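PDB 4H51: aspartate aminotransferase from Leishmania major, which probably transfers the amino group of L-aspartate to 2-oxoglutarate with pyridoxal 5'-phosphate as cofactor, working as a homodimer. Local coordinates for residues Lys182-Ala187 / Ala216-Ala221; Cys163-Tyr168 / Phe193-Cys198. All coordinates share one frame; numbering follows the deposited sequence.

Contact 1 (Lys182-Ala187 / Ala216-Ala221); sequences KDILAA and ASLMLA
Ile184 and Leu218 meet where two nearly parallel helices, 177-186 and 209-221, lie side by side; the axes of their short segments are 9.9 Å apart and inclined by 11°. The tight part of the contact is built on Ile184. With CG1 beside the backbone N (chi1 -67°), the CG2 branch of Ile184 falls anti to that N and reaches CB of Leu218 at 3.7 Å. Ile184 CD1 lies 3.9 Å from CE of Met219. The CB of Met219 points away from helix 177-186, but a bend at chi2 (-71°) brings the chain back, and its terminal methyl touches CG1, CG2 and CD1 of the isoleucine. Ile184 and Met219 are both buried, and their side chains cross at about a right angle.

The other side of the contact is looser and faces solvent. There the exposed Leu185 lays CD2 3.9 Å from CD2 of Leu218, again with the two chains crossed. Leu218 thus gives CB and CD1 to the buried isoleucine and CD2 to the outer leucine. No hydrogen bond joins the segments; the interface consists of apolar carbon contacts.

Lys222, one residue beyond helix 209-221, links the two helices through NZ, bonded to the carbonyl oxygens of Leu185 and Ala187; NE2 of His224, in the loop that follows, is hydrogen-bonded to Ile184 O. Strand 192-196, helix 209-221 and the parallel neighbouring strand 225-230 form a beta-alpha-beta unit, against whose helix 177-186 packs. Phe193 of strand 192-196 lies against Ile184 and Met219, seating the pair on part of one face of the central sheet.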
ATOM      1  N   LYS B 182     -25.521  11.463  23.720  1.00 18.04           N
ATOM      2  CA  LYS B 182     -26.758  10.739  23.497  1.00 19.20           C
ATOM      3  C   LYS B 182     -26.522   9.585  22.513  1.00 17.78           C
ATOM      4  O   LYS B 182     -26.948   8.485  22.766  1.00 17.24           O
ATOM      5  CB  LYS B 182     -27.808  11.697  22.963  1.00 21.36           C
ATOM      6  CG  LYS B 182     -29.183  11.099  22.706  1.00 24.86           C
ATOM      7  CD  LYS B 182     -30.223  12.227  22.654  1.00 27.82           C
ATOM      8  CE  LYS B 182     -31.341  11.953  21.668  1.00 31.22           C
ATOM      9  NZ  LYS B 182     -32.104  10.741  22.077  1.00 33.81           N
ATOM     10  N   ASP B 183     -25.860   9.854  21.394  1.00 16.83           N
ATOM     11  CA  ASP B 183     -25.643   8.801  20.406  1.00 16.56           C
ATOM     12  C   ASP B 183     -24.676   7.678  20.885  1.00 15.68           C
ATOM     13  O   ASP B 183     -24.860   6.486  20.557  1.00 15.81           O
ATOM     14  CB  ASP B 183     -25.168   9.429  19.087  1.00 17.33           C
ATOM     15  CG  ASP B 183     -26.275  10.183  18.347  1.00 18.87           C
ATOM     16  OD1 ASP B 183     -27.484  10.137  18.763  1.00 22.23           O
ATOM     17  OD2 ASP B 183     -25.926  10.917  17.383  1.00 16.91           O
ATOM     18  N   ILE B 184     -23.644   8.052  21.640  1.00 14.43           N
ATOM     19  CA  ILE B 184     -22.715   7.078  22.248  1.00 13.84           C
ATOM     20  C   ILE B 184     -23.512   6.156  23.154  1.00 14.37           C
ATOM     21  O   ILE B 184     -23.323   4.978  23.150  1.00 13.88           O
ATOM     22  CB  ILE B 184     -21.570   7.793  23.032  1.00 13.60           C
ATOM     23  CG1 ILE B 184     -20.658   8.562  22.072  1.00 12.94           C
ATOM     24  CG2 ILE B 184     -20.687   6.813  23.848  1.00 13.46           C
ATOM     25  CD1 ILE B 184     -19.782   9.609  22.781  1.00 12.75           C
ATOM     26  N   LEU B 185     -24.414   6.737  23.935  1.00 15.11           N
ATOM     27  CA  LEU B 185     -25.195   5.969  24.902  1.00 15.82           C
ATOM     28  C   LEU B 185     -26.284   5.117  24.198  1.00 16.54           C
ATOM     29  O   LEU B 185     -26.615   4.010  24.650  1.00 17.30           O
ATOM     30  CB  LEU B 185     -25.784   6.924  25.970  1.00 16.37           C
ATOM     31  CG  LEU B 185     -24.830   7.392  27.103  1.00 16.34           C
ATOM     32  CD1 LEU B 185     -25.496   8.456  27.975  1.00 17.14           C
ATOM     33  CD2 LEU B 185     -24.434   6.173  27.905  1.00 16.97           C
ATOM     34  N   ALA B 186     -26.861   5.649  23.120  1.00 16.39           N
ATOM     35  CA  ALA B 186     -27.963   4.986  22.411  1.00 17.14           C
ATOM     36  C   ALA B 186     -27.471   3.787  21.585  1.00 16.85           C
ATOM     37  O   ALA B 186     -28.202   2.842  21.323  1.00 18.00           O
ATOM     38  CB  ALA B 186     -28.714   5.980  21.524  1.00 16.71           C
ATOM     39  N   ALA B 187     -26.210   3.805  21.213  1.00 15.87           N
ATOM     40  CA  ALA B 187     -25.603   2.686  20.529  1.00 15.58           C
ATOM     41  C   ALA B 187     -25.616   1.464  21.411  1.00 16.06           C
ATOM     42  O   ALA B 187     -25.468   1.550  22.626  1.00 15.51           O
ATOM     43  CB  ALA B 187     -24.188   3.032  20.144  1.00 14.58           C
ATOM     44  N   ALA B 216     -14.395   9.393  27.198  1.00 13.98           N
ATOM     45  CA  ALA B 216     -13.733   8.166  27.691  1.00 14.03           C
ATOM     46  C   ALA B 216     -14.627   7.411  28.670  1.00 14.50           C
ATOM     47  O   ALA B 216     -14.736   6.199  28.568  1.00 14.45           O
ATOM     48  CB  ALA B 216     -12.383   8.451  28.315  1.00 14.73           C
ATOM     49  N   SER B 217     -15.221   8.097  29.633  1.00 14.79           N
ATOM     50  CA  SER B 217     -16.106   7.439  30.591  1.00 15.74           C
ATOM     51  C   SER B 217     -17.265   6.688  29.914  1.00 15.58           C
ATOM     52  O   SER B 217     -17.624   5.586  30.325  1.00 16.33           O
ATOM     53  CB  SER B 217     -16.705   8.462  31.555  1.00 16.29           C
ATOM     54  OG  SER B 217     -15.690   9.022  32.323  1.00 16.70           O
ATOM     55  N   LEU B 218     -17.843   7.300  28.902  1.00 15.34           N
ATOM     56  CA  LEU B 218     -18.948   6.689  28.156  1.00 15.45           C
ATOM     57  C   LEU B 218     -18.482   5.489  27.338  1.00 14.82           C
ATOM     58  O   LEU B 218     -19.197   4.465  27.258  1.00 15.00           O
ATOM     59  CB  LEU B 218     -19.565   7.716  27.208  1.00 15.89           C
ATOM     60  CG  LEU B 218     -20.269   8.878  27.883  1.00 16.83           C
ATOM     61  CD1 LEU B 218     -20.893   9.742  26.813  1.00 17.18           C
ATOM     62  CD2 LEU B 218     -21.340   8.381  28.851  1.00 18.31           C
ATOM     63  N   MET B 219     -17.302   5.584  26.723  1.00 13.91           N
ATOM     64  CA  MET B 219     -16.780   4.444  25.944  1.00 13.92           C
ATOM     65  C   MET B 219     -16.492   3.236  26.836  1.00 14.44           C
ATOM     66  O   MET B 219     -16.677   2.079  26.423  1.00 15.41           O
ATOM     67  CB  MET B 219     -15.487   4.814  25.165  1.00 13.24           C
ATOM     68  CG  MET B 219     -15.700   5.956  24.157  1.00 12.83           C
ATOM     69  SD  MET B 219     -16.692   5.349  22.787  1.00 12.19           S
ATOM     70  CE  MET B 219     -17.146   6.901  21.999  1.00 11.91           C
ATOM     71  N   LEU B 220     -16.039   3.496  28.066  1.00 14.70           N
ATOM     72  CA  LEU B 220     -15.768   2.426  29.000  1.00 15.39           C
ATOM     73  C   LEU B 220     -17.086   1.843  29.499  1.00 15.72           C
ATOM     74  O   LEU B 220     -17.236   0.643  29.524  1.00 16.21           O
ATOM     75  CB  LEU B 220     -14.914   2.908  30.185  1.00 15.78           C
ATOM     76  CG  LEU B 220     -13.445   3.150  29.902  1.00 15.49           C
ATOM     77  CD1 LEU B 220     -12.859   4.244  30.816  1.00 15.94           C
ATOM     78  CD2 LEU B 220     -12.629   1.840  29.991  1.00 15.79           C
ATOM     79  N   ALA B 221     -18.057   2.681  29.832  1.00 15.88           N
ATOM     80  CA  ALA B 221     -19.340   2.224  30.376  1.00 16.61           C
ATOM     81  C   ALA B 221     -20.098   1.342  29.401  1.00 16.47           C
ATOM     82  O   ALA B 221     -20.743   0.372  29.802  1.00 16.75           O
ATOM     83  CB  ALA B 221     -20.209   3.422  30.775  1.00 16.86           C
TER

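Contact 2 (Cys163-Tyr168 / Phe193-Cys198); sequences CTYAYY and FILHQC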
ATOM      1  N   CYS B 163     -22.892   3.961  10.805  1.00 13.36           N
ATOM      2  CA  CYS B 163     -23.796   4.878  11.527  1.00 13.50           C
ATOM      3  C   CYS B 163     -23.039   6.151  11.779  1.00 13.36           C
ATOM      4  O   CYS B 163     -21.796   6.213  11.529  1.00 12.61           O
ATOM      5  CB  CYS B 163     -24.257   4.263  12.835  1.00 13.83           C
ATOM      6  SG  CYS B 163     -25.190   2.699  12.687  1.00 14.57           S
ATOM      7  N   THR B 164     -23.759   7.194  12.177  1.00 12.94           N
ATOM      8  CA  THR B 164     -23.116   8.412  12.582  1.00 12.69           C
ATOM      9  C   THR B 164     -23.452   8.838  14.012  1.00 12.85           C
ATOM     10  O   THR B 164     -24.505   8.464  14.532  1.00 13.46           O
ATOM     11  CB  THR B 164     -23.455   9.554  11.621  1.00 13.09           C
ATOM     12  OG1 THR B 164     -24.872   9.807  11.695  1.00 14.03           O
ATOM     13  CG2 THR B 164     -23.041   9.166  10.166  1.00 12.79           C
ATOM     14  N   TYR B 165     -22.519   9.564  14.643  1.00 12.32           N
ATOM     15  CA  TYR B 165     -22.809  10.254  15.902  1.00 12.19           C
ATOM     16  C   TYR B 165     -22.877  11.743  15.632  1.00 12.42           C
ATOM     17  O   TYR B 165     -22.073  12.294  14.848  1.00 12.31           O
ATOM     18  CB  TYR B 165     -21.806   9.955  17.031  1.00 11.79           C
ATOM     19  CG  TYR B 165     -20.371  10.141  16.722  1.00 11.11           C
ATOM     20  CD1 TYR B 165     -19.628   9.101  16.199  1.00 10.78           C
ATOM     21  CD2 TYR B 165     -19.737  11.335  16.979  1.00 10.94           C
ATOM     22  CE1 TYR B 165     -18.262   9.247  15.921  1.00 10.05           C
ATOM     23  CE2 TYR B 165     -18.367  11.503  16.692  1.00 10.45           C
ATOM     24  CZ  TYR B 165     -17.642  10.433  16.184  1.00 10.08           C
ATOM     25  OH  TYR B 165     -16.310  10.534  15.877  1.00  9.12           O
ATOM     26  N   ALA B 166     -23.862  12.373  16.277  1.00 12.84           N
ATOM     27  CA  ALA B 166     -23.938  13.814  16.308  1.00 13.23           C
ATOM     28  C   ALA B 166     -22.591  14.386  16.734  1.00 13.06           C
ATOM     29  O   ALA B 166     -21.956  13.877  17.636  1.00 13.33           O
ATOM     30  CB  ALA B 166     -25.034  14.246  17.281  1.00 14.11           C
ATOM     31  N   TYR B 167     -22.156  15.446  16.089  1.00 13.67           N
ATOM     32  CA  TYR B 167     -20.839  15.978  16.353  1.00 13.61           C
ATOM     33  C   TYR B 167     -20.834  17.478  16.131  1.00 15.01           C
ATOM     34  O   TYR B 167     -20.765  18.237  17.110  1.00 16.71           O
ATOM     35  CB  TYR B 167     -19.770  15.242  15.514  1.00 12.67           C
ATOM     36  CG  TYR B 167     -18.381  15.670  15.920  1.00 12.49           C
ATOM     37  CD1 TYR B 167     -17.833  15.186  17.092  1.00 12.63           C
ATOM     38  CD2 TYR B 167     -17.662  16.616  15.201  1.00 12.07           C
ATOM     39  CE1 TYR B 167     -16.601  15.610  17.544  1.00 12.83           C
ATOM     40  CE2 TYR B 167     -16.406  17.016  15.629  1.00 12.04           C
ATOM     41  CZ  TYR B 167     -15.872  16.509  16.805  1.00 12.45           C
ATOM     42  OH  TYR B 167     -14.623  16.895  17.319  1.00 12.83           O
ATOM     43  N   TYR B 168     -20.921  17.914  14.881  1.00 15.85           N
ATOM     44  CA  TYR B 168     -20.846  19.355  14.568  1.00 17.52           C
ATOM     45  C   TYR B 168     -22.236  19.945  14.423  1.00 17.72           C
ATOM     46  O   TYR B 168     -23.087  19.354  13.778  1.00 17.12           O
ATOM     47  CB  TYR B 168     -20.088  19.574  13.276  1.00 18.80           C
ATOM     48  CG  TYR B 168     -19.738  21.010  13.024  1.00 20.19           C
ATOM     49  CD1 TYR B 168     -18.878  21.690  13.890  1.00 21.36           C
ATOM     50  CD2 TYR B 168     -20.240  21.681  11.941  1.00 21.57           C
ATOM     51  CE1 TYR B 168     -18.541  23.008  13.680  1.00 21.80           C
ATOM     52  CE2 TYR B 168     -19.910  23.007  11.709  1.00 21.23           C
ATOM     53  CZ  TYR B 168     -19.061  23.662  12.578  1.00 22.53           C
ATOM     54  OH  TYR B 168     -18.709  24.985  12.390  1.00 22.80           O
ATOM     55  N   PHE B 193     -16.404   2.974  17.460  1.00 10.26           N
ATOM     56  CA  PHE B 193     -16.443   4.411  17.200  1.00 10.10           C
ATOM     57  C   PHE B 193     -15.122   4.865  16.629  1.00 10.13           C
ATOM     58  O   PHE B 193     -14.073   4.711  17.286  1.00 10.08           O
ATOM     59  CB  PHE B 193     -16.721   5.199  18.461  1.00 10.37           C
ATOM     60  CG  PHE B 193     -18.159   5.199  18.851  1.00 10.44           C
ATOM     61  CD1 PHE B 193     -18.738   4.055  19.396  1.00 10.62           C
ATOM     62  CD2 PHE B 193     -18.958   6.283  18.579  1.00 10.35           C
ATOM     63  CE1 PHE B 193     -20.076   4.041  19.723  1.00 11.04           C
ATOM     64  CE2 PHE B 193     -20.287   6.259  18.897  1.00 10.80           C
ATOM     65  CZ  PHE B 193     -20.858   5.113  19.448  1.00 11.16           C
ATOM     66  N   ILE B 194     -15.180   5.452  15.431  1.00  9.93           N
ATOM     67  CA  ILE B 194     -14.020   6.148  14.840  1.00  9.54           C
ATOM     68  C   ILE B 194     -14.048   7.604  15.298  1.00  9.20           C
ATOM     69  O   ILE B 194     -14.938   8.359  14.935  1.00  9.32           O
ATOM     70  CB  ILE B 194     -13.996   6.000  13.328  1.00  9.28           C
ATOM     71  CG1 ILE B 194     -13.890   4.516  12.954  1.00  9.87           C
ATOM     72  CG2 ILE B 194     -12.854   6.824  12.708  1.00  9.50           C
ATOM     73  CD1 ILE B 194     -13.761   4.252  11.464  1.00 10.05           C
ATOM     74  N   LEU B 195     -13.035   7.959  16.096  1.00  9.09           N
ATOM     75  CA  LEU B 195     -12.802   9.290  16.648  1.00  8.82           C
ATOM     76  C   LEU B 195     -11.578   9.971  16.067  1.00  8.70           C
ATOM     77  O   LEU B 195     -10.539   9.374  15.947  1.00  8.36           O
ATOM     78  CB  LEU B 195     -12.626   9.165  18.138  1.00  9.03           C
ATOM     79  CG  LEU B 195     -13.771   8.429  18.882  1.00  9.36           C
ATOM     80  CD1 LEU B 195     -13.366   8.354  20.333  1.00  9.46           C
ATOM     81  CD2 LEU B 195     -15.139   9.165  18.701  1.00  9.60           C
ATOM     82  N   HIS B 196     -11.696  11.259  15.722  1.00  9.08           N
ATOM     83  CA  HIS B 196     -10.552  12.029  15.295  1.00  9.21           C
ATOM     84  C   HIS B 196      -9.805  12.446  16.514  1.00  9.79           C
ATOM     85  O   HIS B 196     -10.372  13.154  17.381  1.00  9.75           O
ATOM     86  CB  HIS B 196     -10.989  13.285  14.537  1.00  9.26           C
ATOM     87  CG  HIS B 196     -11.800  13.012  13.280  1.00  9.19           C
ATOM     88  ND1 HIS B 196     -11.404  13.432  12.051  1.00  9.38           N
ATOM     89  CD2 HIS B 196     -12.982  12.334  13.090  1.00  9.45           C
ATOM     90  CE1 HIS B 196     -12.338  13.070  11.140  1.00  9.60           C
ATOM     91  NE2 HIS B 196     -13.289  12.386  11.764  1.00  9.12           N
ATOM     92  N   GLN B 197      -8.523  12.055  16.557  1.00 10.12           N
ATOM     93  CA  GLN B 197      -7.677  12.238  17.721  1.00 10.97           C
ATOM     94  C   GLN B 197      -7.446  13.726  18.035  1.00 11.37           C
ATOM     95  O   GLN B 197      -7.490  14.126  19.201  1.00 12.09           O
ATOM     96  CB  GLN B 197      -6.359  11.467  17.524  1.00 11.03           C
ATOM     97  CG  GLN B 197      -5.685  11.033  18.805  1.00 11.92           C
ATOM     98  CD  GLN B 197      -4.937  12.147  19.526  1.00 12.49           C
ATOM     99  OE1 GLN B 197      -4.879  12.175  20.748  1.00 12.98           O
ATOM    100  NE2 GLN B 197      -4.304  12.994  18.779  1.00 12.22           N
ATOM    101  N   CYS B 198      -7.257  14.528  16.987  1.00 11.60           N
ATOM    102  CA  CYS B 198      -7.225  15.986  17.090  1.00 12.49           C
ATOM    103  C   CYS B 198      -7.409  16.536  15.671  1.00 12.50           C
ATOM    104  O   CYS B 198      -7.320  15.786  14.695  1.00 11.75           O
ATOM    105  CB  CYS B 198      -5.918  16.467  17.751  1.00 13.50           C
ATOM    106  SG  CYS B 198      -4.468  16.315  16.694  1.00 13.91           S
TER
HETATM  107  O   HOH W   1     -14.393  12.445  16.213  1.00 18.53           O
HETATM  108  O   HOH W   2     -13.295  14.280  17.719  1.00 16.56           O
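Tyr165 and Phe193 mark the nearest approach of two strand segments whose axes come within 8.9 Å and cross at -48°, with strand 140-144 lying between them in the sheet. Side chains therefore span the gap. The CG of Tyr165 sits between its backbone N and carbonyl carbon (chi1 52°), and from there the ring extends across strand 140-144 to the far backbone. Tyr165 OH donates to Ile194 O at 2.7 Å, approaching 20° out of the carbonyl plane. Nearer the ring's base, Tyr165 CD1 meets CD2 of Phe193 at 3.7 Å, the two rings inclined at 39°. Leu195 comes in at about a right angle, with its CD2 3.8 Å from CZ of Tyr165.

Two waters extend the bridge. One donates to Tyr165 OH at 2.7 Å and accepts from His196 N; the other donates to Tyr167 OH and to His196 O at 3.2 Å. The Tyr165 hydroxyl is thus held as both donor and acceptor, which should restrict its rotation in a buried position. Directly or through water, the two tyrosine hydroxyls are tied to Ile194 O, His196 N and His196 O.

The touching residues of contact 2 are all buried, about 12 Å from the chain centre, whereas contact 1 lies about 23 Å out, with one flank exposed. Their centres are 12 Å apart, and the segments alternate along the chain: strand 162-169, helix 177-186, strand 192-196, helix 209-221. Phe193, a strand residue, joins the two contacts: its ring packs against Ile184 and Met219 and also meets Tyr165. Asp183 adds a polar tie, its OD2 probably hydrogen-bonded to Ala166 N. The chemistry follows position: between the helices the contact is purely apolar, whereas across the sheet aromatic packing is combined with a direct hydrogen bond and bridging waters.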